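Serine acetyltransferase 1, putative (Entamoeba histolytica, PDB 7BW9) probably catalyses the acetylation of serine to O-acetylserine in cysteine biosynthesis, and holds a bound cysteine in pockets at its subunit interfaces. Local coordinates at residues I21-T26 against D106-Y111; D114-S119 against R125-I130; I130-I135 against F176-G181. One frame throughout, in Å; residues are numbered along the deposited sequence.

Contact 1 of 3, residues I21-T26 against D106-Y111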
ATOM      1  N   ILE A  21       6.049   8.976  32.014  1.00 40.06           N
ATOM      2  CA  ILE A  21       6.758  10.118  31.443  1.00 45.05           C
ATOM      3  C   ILE A  21       7.142   9.872  29.993  1.00 42.36           C
ATOM      4  O   ILE A  21       7.229  10.813  29.195  1.00 38.93           O
ATOM      5  CB  ILE A  21       8.005  10.432  32.300  1.00 50.11           C
ATOM      6  CG1 ILE A  21       7.696  10.280  33.790  1.00 46.15           C
ATOM      7  CG2 ILE A  21       8.523  11.827  32.016  1.00 50.14           C
ATOM      8  CD1 ILE A  21       7.921   8.870  34.344  1.00 46.68           C
ATOM      9  N   ALA A  22       7.388   8.610  29.627  1.00 40.96           N
ATOM     10  CA  ALA A  22       7.849   8.306  28.278  1.00 34.09           C
ATOM     11  C   ALA A  22       6.800   8.647  27.231  1.00 29.96           C
ATOM     12  O   ALA A  22       7.143   8.894  26.071  1.00 36.94           O
ATOM     13  CB  ALA A  22       8.236   6.826  28.175  1.00 40.89           C
ATOM     14  N   PHE A  23       5.523   8.656  27.612  1.00 30.64           N
ATOM     15  CA  PHE A  23       4.431   8.957  26.697  1.00 35.44           C
ATOM     16  C   PHE A  23       4.118  10.437  26.598  1.00 41.36           C
ATOM     17  O   PHE A  23       3.233  10.814  25.822  1.00 46.19           O
ATOM     18  CB  PHE A  23       3.166   8.213  27.122  1.00 33.37           C
ATOM     19  CG  PHE A  23       3.228   6.748  26.851  1.00 34.97           C
ATOM     20  CD1 PHE A  23       3.031   6.263  25.569  1.00 26.74           C
ATOM     21  CD2 PHE A  23       3.514   5.855  27.871  1.00 35.07           C
ATOM     22  CE1 PHE A  23       3.099   4.907  25.316  1.00 21.23           C
ATOM     23  CE2 PHE A  23       3.584   4.498  27.627  1.00 26.78           C
ATOM     24  CZ  PHE A  23       3.372   4.024  26.345  1.00 31.67           C
ATOM     25  N   LYS A  24       4.800  11.278  27.364  1.00 45.21           N
ATOM     26  CA  LYS A  24       4.504  12.700  27.408  1.00 35.82           C
ATOM     27  C   LYS A  24       5.574  13.468  26.656  1.00 41.17           C
ATOM     28  O   LYS A  24       6.703  12.995  26.486  1.00 51.89           O
ATOM     29  CB  LYS A  24       4.407  13.191  28.853  1.00 42.30           C
ATOM     30  CG  LYS A  24       3.394  12.403  29.665  1.00 38.60           C
ATOM     31  CD  LYS A  24       3.451  12.741  31.139  1.00 38.18           C
ATOM     32  CE  LYS A  24       2.057  12.986  31.680  1.00 41.79           C
ATOM     33  NZ  LYS A  24       1.988  12.912  33.170  1.00 50.20           N
ATOM     34  N   SER A  25       5.201  14.648  26.182  1.00 43.28           N
ATOM     35  CA  SER A  25       6.135  15.459  25.424  1.00 42.15           C
ATOM     36  C   SER A  25       5.630  16.894  25.440  1.00 46.65           C
ATOM     37  O   SER A  25       4.428  17.145  25.296  1.00 44.76           O
ATOM     38  CB  SER A  25       6.290  14.926  23.996  1.00 40.50           C
ATOM     39  OG  SER A  25       6.699  15.927  23.083  1.00 36.31           O
ATOM     40  N   THR A  26       6.552  17.825  25.651  1.00 39.73           N
ATOM     41  CA  THR A  26       6.245  19.241  25.710  1.00 42.99           C
ATOM     42  C   THR A  26       6.424  19.922  24.371  1.00 44.08           C
ATOM     43  O   THR A  26       6.339  21.149  24.298  1.00 49.63           O
ATOM     44  CB  THR A  26       7.137  19.918  26.747  1.00 45.21           C
ATOM     45  OG1 THR A  26       8.505  19.810  26.330  1.00 43.42           O
ATOM     46  CG2 THR A  26       6.975  19.249  28.108  1.00 40.16           C
ATOM     47  N   ASP A 106       0.798  -1.800  22.816  1.00 16.90           N
ATOM     48  CA  ASP A 106       1.306  -2.044  21.466  1.00 19.71           C
ATOM     49  C   ASP A 106       2.550  -1.197  21.191  1.00 15.36           C
ATOM     50  O   ASP A 106       3.527  -1.680  20.603  1.00 15.61           O
ATOM     51  CB  ASP A 106       0.221  -1.766  20.416  1.00 17.85           C
ATOM     52  CG  ASP A 106      -0.997  -2.707  20.536  1.00 26.15           C
ATOM     53  OD1 ASP A 106      -0.850  -3.894  20.951  1.00 24.19           O
ATOM     54  OD2 ASP A 106      -2.118  -2.250  20.204  1.00 23.19           O
ATOM     55  N   ILE A 107       2.536   0.065  21.632  1.00 20.33           N
ATOM     56  CA  ILE A 107       3.696   0.941  21.457  1.00 16.31           C
ATOM     57  C   ILE A 107       4.899   0.397  22.210  1.00 15.95           C
ATOM     58  O   ILE A 107       6.024   0.389  21.692  1.00 18.45           O
ATOM     59  CB  ILE A 107       3.347   2.370  21.909  1.00 15.82           C
ATOM     60  CG1 ILE A 107       2.404   3.026  20.900  1.00 14.47           C
ATOM     61  CG2 ILE A 107       4.614   3.193  22.158  1.00 16.00           C
ATOM     62  CD1 ILE A 107       1.511   4.055  21.541  1.00 15.97           C
ATOM     63  N   ILE A 108       4.689  -0.045  23.449  1.00 18.17           N
ATOM     64  CA  ILE A 108       5.766  -0.671  24.213  1.00 18.86           C
ATOM     65  C   ILE A 108       6.311  -1.877  23.462  1.00 14.33           C
ATOM     66  O   ILE A 108       7.528  -2.059  23.352  1.00 15.29           O
ATOM     67  CB  ILE A 108       5.275  -1.071  25.616  1.00 19.73           C
ATOM     68  CG1 ILE A 108       4.968   0.174  26.472  1.00 21.63           C
ATOM     69  CG2 ILE A 108       6.275  -2.019  26.284  1.00 18.53           C
ATOM     70  CD1 ILE A 108       6.021   1.244  26.418  1.00 28.57           C
ATOM     71  N   ALA A 109       5.410  -2.719  22.940  1.00 15.82           N
ATOM     72  CA  ALA A 109       5.823  -3.916  22.206  1.00 16.35           C
ATOM     73  C   ALA A 109       6.635  -3.548  20.978  1.00 17.75           C
ATOM     74  O   ALA A 109       7.593  -4.249  20.625  1.00 14.83           O
ATOM     75  CB  ALA A 109       4.600  -4.738  21.788  1.00 12.47           C
ATOM     76  N   ALA A 110       6.249  -2.455  20.301  1.00 13.29           N
ATOM     77  CA  ALA A 110       7.006  -1.997  19.139  1.00 16.34           C
ATOM     78  C   ALA A 110       8.409  -1.569  19.550  1.00 18.36           C
ATOM     79  O   ALA A 110       9.393  -1.867  18.855  1.00 15.00           O
ATOM     80  CB  ALA A 110       6.269  -0.837  18.444  1.00 16.80           C
ATOM     81  N   TYR A 111       8.507  -0.856  20.669  1.00 13.62           N
ATOM     82  CA  TYR A 111       9.827  -0.361  21.128  1.00 18.80           C
ATOM     83  C   TYR A 111      10.763  -1.513  21.505  1.00 16.54           C
ATOM     84  O   TYR A 111      11.914  -1.449  21.140  1.00 18.05           O
ATOM     85  CB  TYR A 111       9.706   0.633  22.278  1.00 19.51           C
ATOM     86  CG  TYR A 111      11.038   1.080  22.817  1.00 27.73           C
ATOM     87  CD1 TYR A 111      11.838   1.957  22.112  1.00 26.57           C
ATOM     88  CD2 TYR A 111      11.499   0.617  24.034  1.00 31.86           C
ATOM     89  CE1 TYR A 111      13.058   2.376  22.606  1.00 31.95           C
ATOM     90  CE2 TYR A 111      12.715   1.027  24.547  1.00 32.00           C
ATOM     91  CZ  TYR A 111      13.496   1.905  23.830  1.00 34.44           C
ATOM     92  OH  TYR A 111      14.690   2.290  24.346  1.00 43.35           O
TER
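F23 meets I107 and I108 in a purely apolar, buried contact within the helical N-terminal part of the serine acetyltransferase fold, ahead of the left-handed beta-helix. It illustrates how an aromatic ring helps to fasten a loop to a helix, here alongside polar ties such as the hydrogen bond of S25 N to D48 OD2. F23 belongs to a short 3-10 turn in the connection between helix 2-17 and helix 36-45, and its two partners are consecutive residues of helix 96-113. The turn is closed by a backbone hydrogen bond from K24 N to I21 O (3.1 Å), while K24 and S25 continue in an extended conformation.

The backbones stay well apart: the CA atoms of F23 and I107, the closest pair, are 9.6 Å from each other. The gap is bridged by the phenyl group and the isoleucine branches together. With CG beside the backbone N (chi1 -73°), the far rim of the ring, CE1 and CZ, reaches the helix. The two isoleucines share that rim. I107 offers its CG2 branch to CE1, with its CD1 slightly farther from the same atom, whereas I108 brings the end of its longer branch to CZ. I108 lies about perpendicular to the F23 side chain and I107 is inclined to it; both methyls meet the ring obliquely.

Other parts of the fold close in on the same residues. F46 packs on both F23 and I107, L120 of helix 120-126 touches F23, and V309 of the second subunit rests against I108, so the contact adjoins an intersubunit surface. The bend in I108 (chi2 -46°) turns its CD1 to the loop, where it lies 3.8 Å from F23 CZ, much like the 3.9 Å between I107 CG2 and F23 CE1.

Contact 2 of 3, residues D114-S119 against R125-I130; sequences DPAASS and RSYPGI. With CYS (cysteine), chain D.
The phenol of Y127 points at the carboxylate of D114, with D114 OD2 near the ring plane at the hydroxyl end and the two flat groups turned 46° from each other. Y127 OH donates to OD2; the modelled 2.4 Å between these atoms is very short, and its exact value deserves reserve. A117 joins from an oblique direction, its CB 3.9 Å from Y127 CZ, so the phenol end meets both a carboxylate and a methyl group.

The other oxygen of D114 serves the pocket. D114 OD1 accepts from the amino N of the bound cysteine at 2.7 Å and also from A116 N at 3.0 Å. The latter bond closes an Asx turn within the type I beta turn from D114 to A117, and its N-H comes from above the carboxylate plane. With CG anti to the backbone N (chi1 -176°), the carboxylate is held between ligand, turn and tyrosine, and Y127 probably helps, as a second-shell residue, to position D114. A116 CB adds a contact to the ligand's O, and R222 of the third subunit packs on P115 and A116.

Y127 is the N-cap residue of helix 128-144. Its ring reaches back beside M122 of the shorter helix 120-126 and touches F177 of strand 177-178, while D114 follows the end of helix 96-113.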
ATOM      1  N   ASP A 114      11.787  -3.832  18.162  1.00 22.04           N
ATOM      2  CA  ASP A 114      12.398  -3.261  16.960  1.00 25.88           C
ATOM      3  C   ASP A 114      13.678  -2.511  17.299  1.00 23.99           C
ATOM      4  O   ASP A 114      13.609  -1.412  17.894  1.00 18.90           O
ATOM      5  CB  ASP A 114      11.404  -2.356  16.229  1.00 25.10           C
ATOM      6  CG  ASP A 114      11.959  -1.795  14.911  1.00 23.71           C
ATOM      7  OD1 ASP A 114      12.974  -2.327  14.411  1.00 20.67           O
ATOM      8  OD2 ASP A 114      11.374  -0.810  14.383  1.00 23.42           O
ATOM      9  N   PRO A 115      14.846  -3.033  16.905  1.00 21.11           N
ATOM     10  CA  PRO A 115      16.093  -2.285  17.116  1.00 24.16           C
ATOM     11  C   PRO A 115      16.110  -0.911  16.452  1.00 25.66           C
ATOM     12  O   PRO A 115      16.870  -0.052  16.902  1.00 23.72           O
ATOM     13  CB  PRO A 115      17.167  -3.209  16.519  1.00 25.30           C
ATOM     14  CG  PRO A 115      16.536  -4.571  16.500  1.00 24.91           C
ATOM     15  CD  PRO A 115      15.081  -4.319  16.234  1.00 23.18           C
ATOM     16  N   ALA A 116      15.308  -0.676  15.405  1.00 21.93           N
ATOM     17  CA  ALA A 116      15.261   0.630  14.742  1.00 24.55           C
ATOM     18  C   ALA A 116      14.346   1.633  15.436  1.00 22.39           C
ATOM     19  O   ALA A 116      14.414   2.827  15.125  1.00 26.03           O
ATOM     20  CB  ALA A 116      14.814   0.479  13.281  1.00 22.57           C
ATOM     21  N   ALA A 117      13.479   1.192  16.343  1.00 24.31           N
ATOM     22  CA  ALA A 117      12.611   2.101  17.083  1.00 21.88           C
ATOM     23  C   ALA A 117      13.415   2.736  18.211  1.00 26.74           C
ATOM     24  O   ALA A 117      13.764   2.071  19.190  1.00 35.70           O
ATOM     25  CB  ALA A 117      11.391   1.357  17.617  1.00 19.76           C
ATOM     26  N   SER A 118      13.715   4.023  18.082  1.00 31.12           N
ATOM     27  CA  SER A 118      14.579   4.694  19.042  1.00 35.10           C
ATOM     28  C   SER A 118      13.825   5.544  20.071  1.00 34.29           C
ATOM     29  O   SER A 118      14.428   5.940  21.072  1.00 30.08           O
ATOM     30  CB  SER A 118      15.604   5.562  18.297  1.00 30.09           C
ATOM     31  OG  SER A 118      14.963   6.622  17.622  1.00 34.54           O
ATOM     32  N   SER A 119      12.535   5.815  19.871  1.00 27.44           N
ATOM     33  CA  SER A 119      11.780   6.648  20.800  1.00 29.29           C
ATOM     34  C   SER A 119      10.303   6.319  20.666  1.00 27.87           C
ATOM     35  O   SER A 119       9.855   5.840  19.625  1.00 28.90           O
ATOM     36  CB  SER A 119      12.031   8.146  20.546  1.00 29.01           C
ATOM     37  OG  SER A 119      11.148   8.679  19.559  1.00 27.72           O
ATOM     38  N   ARG A 125       4.105   8.481  16.177  1.00 20.49           N
ATOM     39  CA  ARG A 125       3.757   9.353  15.065  1.00 22.00           C
ATOM     40  C   ARG A 125       3.814   8.634  13.729  1.00 26.10           C
ATOM     41  O   ARG A 125       3.099   9.012  12.794  1.00 20.85           O
ATOM     42  CB  ARG A 125       4.683  10.567  15.061  1.00 22.41           C
ATOM     43  CG  ARG A 125       4.177  11.654  16.018  1.00 27.03           C
ATOM     44  CD  ARG A 125       4.940  12.954  15.926  1.00 23.61           C
ATOM     45  NE  ARG A 125       4.993  13.521  14.588  1.00 21.24           N
ATOM     46  CZ  ARG A 125       4.072  14.326  14.051  1.00 27.16           C
ATOM     47  NH1 ARG A 125       2.968  14.650  14.712  1.00 25.90           N
ATOM     48  NH2 ARG A 125       4.258  14.808  12.831  1.00 22.57           N
ATOM     49  N   SER A 126       4.635   7.596  13.624  1.00 14.72           N
ATOM     50  CA  SER A 126       5.027   7.093  12.316  1.00 22.87           C
ATOM     51  C   SER A 126       4.898   5.588  12.101  1.00 17.61           C
ATOM     52  O   SER A 126       4.979   5.161  10.949  1.00 20.69           O
ATOM     53  CB  SER A 126       6.476   7.498  12.015  1.00 23.11           C
ATOM     54  OG  SER A 126       6.589   8.910  11.984  1.00 29.14           O
ATOM     55  N   TYR A 127       4.703   4.770  13.130  1.00 17.75           N
ATOM     56  CA  TYR A 127       4.704   3.316  12.885  1.00 22.40           C
ATOM     57  C   TYR A 127       3.356   2.860  12.334  1.00 21.36           C
ATOM     58  O   TYR A 127       2.345   2.953  13.043  1.00 16.40           O
ATOM     59  CB  TYR A 127       5.057   2.545  14.147  1.00 15.89           C
ATOM     60  CG  TYR A 127       6.544   2.270  14.245  1.00 15.68           C
ATOM     61  CD1 TYR A 127       7.469   3.239  13.888  1.00 17.25           C
ATOM     62  CD2 TYR A 127       7.020   1.038  14.664  1.00 18.81           C
ATOM     63  CE1 TYR A 127       8.838   3.002  13.965  1.00 17.23           C
ATOM     64  CE2 TYR A 127       8.395   0.777  14.747  1.00 19.50           C
ATOM     65  CZ  TYR A 127       9.297   1.765  14.395  1.00 23.39           C
ATOM     66  OH  TYR A 127      10.659   1.510  14.465  1.00 20.12           O
ATOM     67  N   PRO A 128       3.295   2.337  11.099  1.00 19.00           N
ATOM     68  CA  PRO A 128       1.992   1.912  10.552  1.00 14.26           C
ATOM     69  C   PRO A 128       1.347   0.783  11.331  1.00 17.55           C
ATOM     70  O   PRO A 128       0.114   0.667  11.310  1.00 14.48           O
ATOM     71  CB  PRO A 128       2.323   1.470   9.119  1.00 15.29           C
ATOM     72  CG  PRO A 128       3.788   1.124   9.159  1.00 18.98           C
ATOM     73  CD  PRO A 128       4.405   2.081  10.166  1.00 17.44           C
ATOM     74  N   GLY A 129       2.141  -0.073  11.986  1.00 14.65           N
ATOM     75  CA  GLY A 129       1.565  -1.158  12.765  1.00 16.71           C
ATOM     76  C   GLY A 129       0.827  -0.665  13.991  1.00 18.04           C
ATOM     77  O   GLY A 129      -0.134  -1.300  14.437  1.00 14.13           O
ATOM     78  N   ILE A 130       1.266   0.470  14.543  1.00 14.79           N
ATOM     79  CA  ILE A 130       0.563   1.111  15.644  1.00 16.22           C
ATOM     80  C   ILE A 130      -0.705   1.775  15.134  1.00 15.56           C
ATOM     81  O   ILE A 130      -1.772   1.667  15.749  1.00 16.46           O
ATOM     82  CB  ILE A 130       1.479   2.135  16.345  1.00 15.19           C
ATOM     83  CG1 ILE A 130       2.679   1.444  16.984  1.00 17.26           C
ATOM     84  CG2 ILE A 130       0.699   2.939  17.363  1.00 17.87           C
ATOM     85  CD1 ILE A 130       2.319   0.365  17.969  1.00 18.91           C
TER
HETATM   86  N   CYS D 401      12.840  -3.385  11.958  1.00 20.00           N
HETATM   87  CA  CYS D 401      13.763  -4.504  12.286  1.00 20.00           C
HETATM   88  C   CYS D 401      15.215  -4.003  12.396  1.00 20.00           C
HETATM   89  O   CYS D 401      15.476  -2.863  12.171  1.00 20.00           O
HETATM   90  CB  CYS D 401      13.623  -5.623  11.263  1.00 20.00           C
HETATM   91  SG  CYS D 401      14.098  -5.157   9.583  1.00 20.00           S
HETATM   92  OXT CYS D 401      16.066  -4.812  12.736  1.00 20.00           O

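Contact 3 of 3, residues I130-I135 against F176-G181. With CYS (cysteine), chain D.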
ATOM      1  N   ILE A 130       1.266   0.470  14.543  1.00 14.79           N
ATOM      2  CA  ILE A 130       0.563   1.111  15.644  1.00 16.22           C
ATOM      3  C   ILE A 130      -0.705   1.775  15.134  1.00 15.56           C
ATOM      4  O   ILE A 130      -1.772   1.667  15.749  1.00 16.46           O
ATOM      5  CB  ILE A 130       1.479   2.135  16.345  1.00 15.19           C
ATOM      6  CG1 ILE A 130       2.679   1.444  16.984  1.00 17.26           C
ATOM      7  CG2 ILE A 130       0.699   2.939  17.363  1.00 17.87           C
ATOM      8  CD1 ILE A 130       2.319   0.365  17.969  1.00 18.91           C
ATOM      9  N   HIS A 131      -0.615   2.469  14.000  1.00 18.34           N
ATOM     10  CA  HIS A 131      -1.796   3.162  13.489  1.00 23.27           C
ATOM     11  C   HIS A 131      -2.886   2.171  13.129  1.00 13.56           C
ATOM     12  O   HIS A 131      -4.068   2.432  13.370  1.00 19.34           O
ATOM     13  CB  HIS A 131      -1.439   4.048  12.288  1.00 13.23           C
ATOM     14  CG  HIS A 131      -0.500   5.166  12.632  1.00 20.07           C
ATOM     15  ND1 HIS A 131       0.232   5.848  11.684  1.00 20.34           N
ATOM     16  CD2 HIS A 131      -0.167   5.708  13.828  1.00 17.22           C
ATOM     17  CE1 HIS A 131       0.977   6.762  12.282  1.00 25.15           C
ATOM     18  NE2 HIS A 131       0.750   6.701  13.583  1.00 21.85           N
ATOM     19  N   VAL A 132      -2.514   1.012  12.588  1.00 12.31           N
ATOM     20  CA  VAL A 132      -3.557   0.061  12.208  1.00 13.37           C
ATOM     21  C   VAL A 132      -4.258  -0.477  13.450  1.00 12.24           C
ATOM     22  O   VAL A 132      -5.462  -0.752  13.420  1.00 14.66           O
ATOM     23  CB  VAL A 132      -2.981  -1.069  11.321  1.00 15.18           C
ATOM     24  CG1 VAL A 132      -2.181  -2.074  12.144  1.00 14.45           C
ATOM     25  CG2 VAL A 132      -4.102  -1.794  10.583  1.00 16.45           C
ATOM     26  N   MET A 133      -3.535  -0.603  14.567  1.00 14.23           N
ATOM     27  CA  MET A 133      -4.140  -1.119  15.789  1.00 14.71           C
ATOM     28  C   MET A 133      -4.991  -0.072  16.501  1.00 15.02           C
ATOM     29  O   MET A 133      -6.012  -0.427  17.100  1.00 15.39           O
ATOM     30  CB  MET A 133      -3.056  -1.670  16.715  1.00 15.86           C
ATOM     31  CG  MET A 133      -2.473  -3.009  16.215  1.00 18.59           C
ATOM     32  SD  MET A 133      -3.733  -4.197  15.669  1.00 24.73           S
ATOM     33  CE  MET A 133      -4.618  -4.414  17.226  1.00 16.63           C
ATOM     34  N   MET A 134      -4.607   1.210  16.444  1.00 11.34           N
ATOM     35  CA  MET A 134      -5.530   2.267  16.860  1.00 16.07           C
ATOM     36  C   MET A 134      -6.888   2.109  16.175  1.00 16.27           C
ATOM     37  O   MET A 134      -7.937   2.152  16.823  1.00 20.34           O
ATOM     38  CB  MET A 134      -4.947   3.644  16.536  1.00 20.86           C
ATOM     39  CG  MET A 134      -3.617   3.981  17.191  1.00 24.24           C
ATOM     40  SD  MET A 134      -3.171   5.690  16.778  1.00 21.98           S
ATOM     41  CE  MET A 134      -1.700   5.945  17.773  1.00 19.82           C
ATOM     42  N   ILE A 135      -6.886   1.915  14.857  1.00 12.44           N
ATOM     43  CA  ILE A 135      -8.144   1.741  14.139  1.00 13.08           C
ATOM     44  C   ILE A 135      -8.789   0.398  14.478  1.00 15.61           C
ATOM     45  O   ILE A 135     -10.007   0.322  14.698  1.00 12.96           O
ATOM     46  CB  ILE A 135      -7.915   1.887  12.628  1.00 11.95           C
ATOM     47  CG1 ILE A 135      -7.251   3.226  12.333  1.00 20.45           C
ATOM     48  CG2 ILE A 135      -9.233   1.761  11.860  1.00 10.22           C
ATOM     49  CD1 ILE A 135      -8.120   4.454  12.702  1.00 18.95           C
ATOM     50  N   PHE A 176       0.712  -6.301  20.946  1.00 15.68           N
ATOM     51  CA  PHE A 176       0.802  -6.840  19.594  1.00 16.10           C
ATOM     52  C   PHE A 176       1.627  -5.895  18.730  1.00 15.60           C
ATOM     53  O   PHE A 176       1.330  -4.695  18.669  1.00 15.19           O
ATOM     54  CB  PHE A 176      -0.602  -7.036  19.006  1.00 12.93           C
ATOM     55  CG  PHE A 176      -0.608  -7.608  17.612  1.00 17.91           C
ATOM     56  CD1 PHE A 176       0.034  -8.809  17.341  1.00 17.81           C
ATOM     57  CD2 PHE A 176      -1.256  -6.949  16.575  1.00 16.49           C
ATOM     58  CE1 PHE A 176       0.031  -9.347  16.054  1.00 20.22           C
ATOM     59  CE2 PHE A 176      -1.268  -7.478  15.297  1.00 18.15           C
ATOM     60  CZ  PHE A 176      -0.627  -8.682  15.036  1.00 17.41           C
ATOM     61  N   PHE A 177       2.644  -6.428  18.048  1.00 14.15           N
ATOM     62  CA  PHE A 177       3.531  -5.616  17.210  1.00 12.69           C
ATOM     63  C   PHE A 177       3.565  -6.147  15.777  1.00 17.33           C
ATOM     64  O   PHE A 177       3.947  -7.303  15.536  1.00 12.98           O
ATOM     65  CB  PHE A 177       4.949  -5.565  17.788  1.00 14.87           C
ATOM     66  CG  PHE A 177       5.940  -4.776  16.945  1.00 17.40           C
ATOM     67  CD1 PHE A 177       5.555  -3.607  16.275  1.00 14.78           C
ATOM     68  CD2 PHE A 177       7.267  -5.176  16.864  1.00 15.14           C
ATOM     69  CE1 PHE A 177       6.473  -2.874  15.528  1.00 13.17           C
ATOM     70  CE2 PHE A 177       8.190  -4.454  16.106  1.00 18.01           C
ATOM     71  CZ  PHE A 177       7.790  -3.300  15.440  1.00 20.54           C
ATOM     72  N   ILE A 178       3.168  -5.299  14.830  1.00 13.45           N
ATOM     73  CA  ILE A 178       3.388  -5.529  13.405  1.00 12.05           C
ATOM     74  C   ILE A 178       4.528  -4.618  12.970  1.00 15.00           C
ATOM     75  O   ILE A 178       4.419  -3.390  13.082  1.00 17.18           O
ATOM     76  CB  ILE A 178       2.120  -5.257  12.580  1.00 15.77           C
ATOM     77  CG1 ILE A 178       1.040  -6.284  12.901  1.00 21.81           C
ATOM     78  CG2 ILE A 178       2.424  -5.268  11.081  1.00 13.55           C
ATOM     79  CD1 ILE A 178      -0.281  -5.989  12.250  1.00 22.48           C
ATOM     80  N   ASP A 179       5.631  -5.211  12.513  1.00 14.14           N
ATOM     81  CA  ASP A 179       6.763  -4.459  11.973  1.00 19.04           C
ATOM     82  C   ASP A 179       6.647  -4.411  10.457  1.00 19.04           C
ATOM     83  O   ASP A 179       6.424  -5.446   9.823  1.00 15.22           O
ATOM     84  CB  ASP A 179       8.104  -5.082  12.377  1.00 15.73           C
ATOM     85  CG  ASP A 179       9.275  -4.078  12.307  1.00 22.49           C
ATOM     86  OD1 ASP A 179       9.054  -2.892  11.957  1.00 18.92           O
ATOM     87  OD2 ASP A 179      10.426  -4.479  12.606  1.00 24.54           O
ATOM     88  N   HIS A 180       6.780  -3.203   9.890  1.00 15.45           N
ATOM     89  CA  HIS A 180       6.700  -2.948   8.449  1.00 19.71           C
ATOM     90  C   HIS A 180       5.272  -3.138   7.948  1.00 19.04           C
ATOM     91  O   HIS A 180       4.615  -2.158   7.589  1.00 15.36           O
ATOM     92  CB  HIS A 180       7.681  -3.831   7.664  1.00 15.98           C
ATOM     93  CG  HIS A 180       9.108  -3.698   8.112  1.00 19.11           C
ATOM     94  ND1 HIS A 180       9.776  -2.491   8.127  1.00 18.06           N
ATOM     95  CD2 HIS A 180       9.992  -4.622   8.569  1.00 17.64           C
ATOM     96  CE1 HIS A 180      11.009  -2.677   8.572  1.00 23.29           C
ATOM     97  NE2 HIS A 180      11.167  -3.960   8.852  1.00 16.79           N
ATOM     98  N   GLY A 181       4.788  -4.380   7.871  1.00 13.99           N
ATOM     99  CA  GLY A 181       3.365  -4.629   7.797  1.00 12.93           C
ATOM    100  C   GLY A 181       2.732  -4.689   6.417  1.00 15.76           C
ATOM    101  O   GLY A 181       1.639  -5.263   6.293  1.00 17.00           O
TER
HETATM  102  N   CYS D 401      12.840  -3.385  11.958  1.00 20.00           N
HETATM  103  CA  CYS D 401      13.763  -4.504  12.286  1.00 20.00           C
HETATM  104  C   CYS D 401      15.215  -4.003  12.396  1.00 20.00           C
HETATM  105  O   CYS D 401      15.476  -2.863  12.171  1.00 20.00           O
HETATM  106  CB  CYS D 401      13.623  -5.623  11.263  1.00 20.00           C
HETATM  107  SG  CYS D 401      14.098  -5.157   9.583  1.00 20.00           S
HETATM  108  OXT CYS D 401      16.066  -4.812  12.736  1.00 20.00           O
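M133, on helix 128-144, lays its side chain against the edge of the F176 ring. At its root, M133 CB packs beside D106 OD2 of helix 96-113. CG stands beside the backbone N and begins the approach to the phenylalanine, 4.1 Å from F176 CD2. SD carries the contact: it is 3.8 Å from the same F176 CD2 and somewhat farther from CE2. The line from the ring centroid to SD lies 84° off the ring normal, so the sulfur is at the edge, nearly in the ring plane. Bends at chi2 and chi3 (-45° and -62°) fold the chain back, and CE passes the ring at 4.3 Å from F176 CD2. This is a Met-aromatic contact of the edge type, the two side chains crossing at about a right angle.

One helical residue earlier, V132 CG1 makes a looser apolar approach to I178 CD1. Farther along 176-181 the role changes: D179 OD2 accepts from the bound cysteine's N at 2.7 Å, and the ligand's SG lies at the edge of the H180 ring, 3.2 Å from NE2. D179 OD1 sits over a face of that ring, while H180 ND1 is hydrogen-bonded to D165 OD2 of the third subunit.

Strand 177-178, paired with 197-198, is an outermost strand of its sheet within this chain; the arrangement is the junction of helical domain and left-handed beta-helix in a hexapeptide-repeat acyltransferase.

The three contacts form a path from the packed helices to the ligand. Contact 1 lies about 10 Å from contact 2 and about 14 Å from contact 3, centre to centre; contacts 2 and 3 are about 9 Å apart and share I130. Helix 96-113 ties them together: D106 OD1 probably accepts a hydrogen bond from F176 N at 2.9 Å, and I130 CD1 packs 3.5 Å from D106 O. At the pocket, contacts 2 and 3 each supply a carboxylate to the cysteine's amino group; D114 OD1 and D179 OD2 are 3.8 Å apart, a closeness the amino group they share would probably ease. R222 NE of the third subunit adds a further hydrogen bond to the ligand.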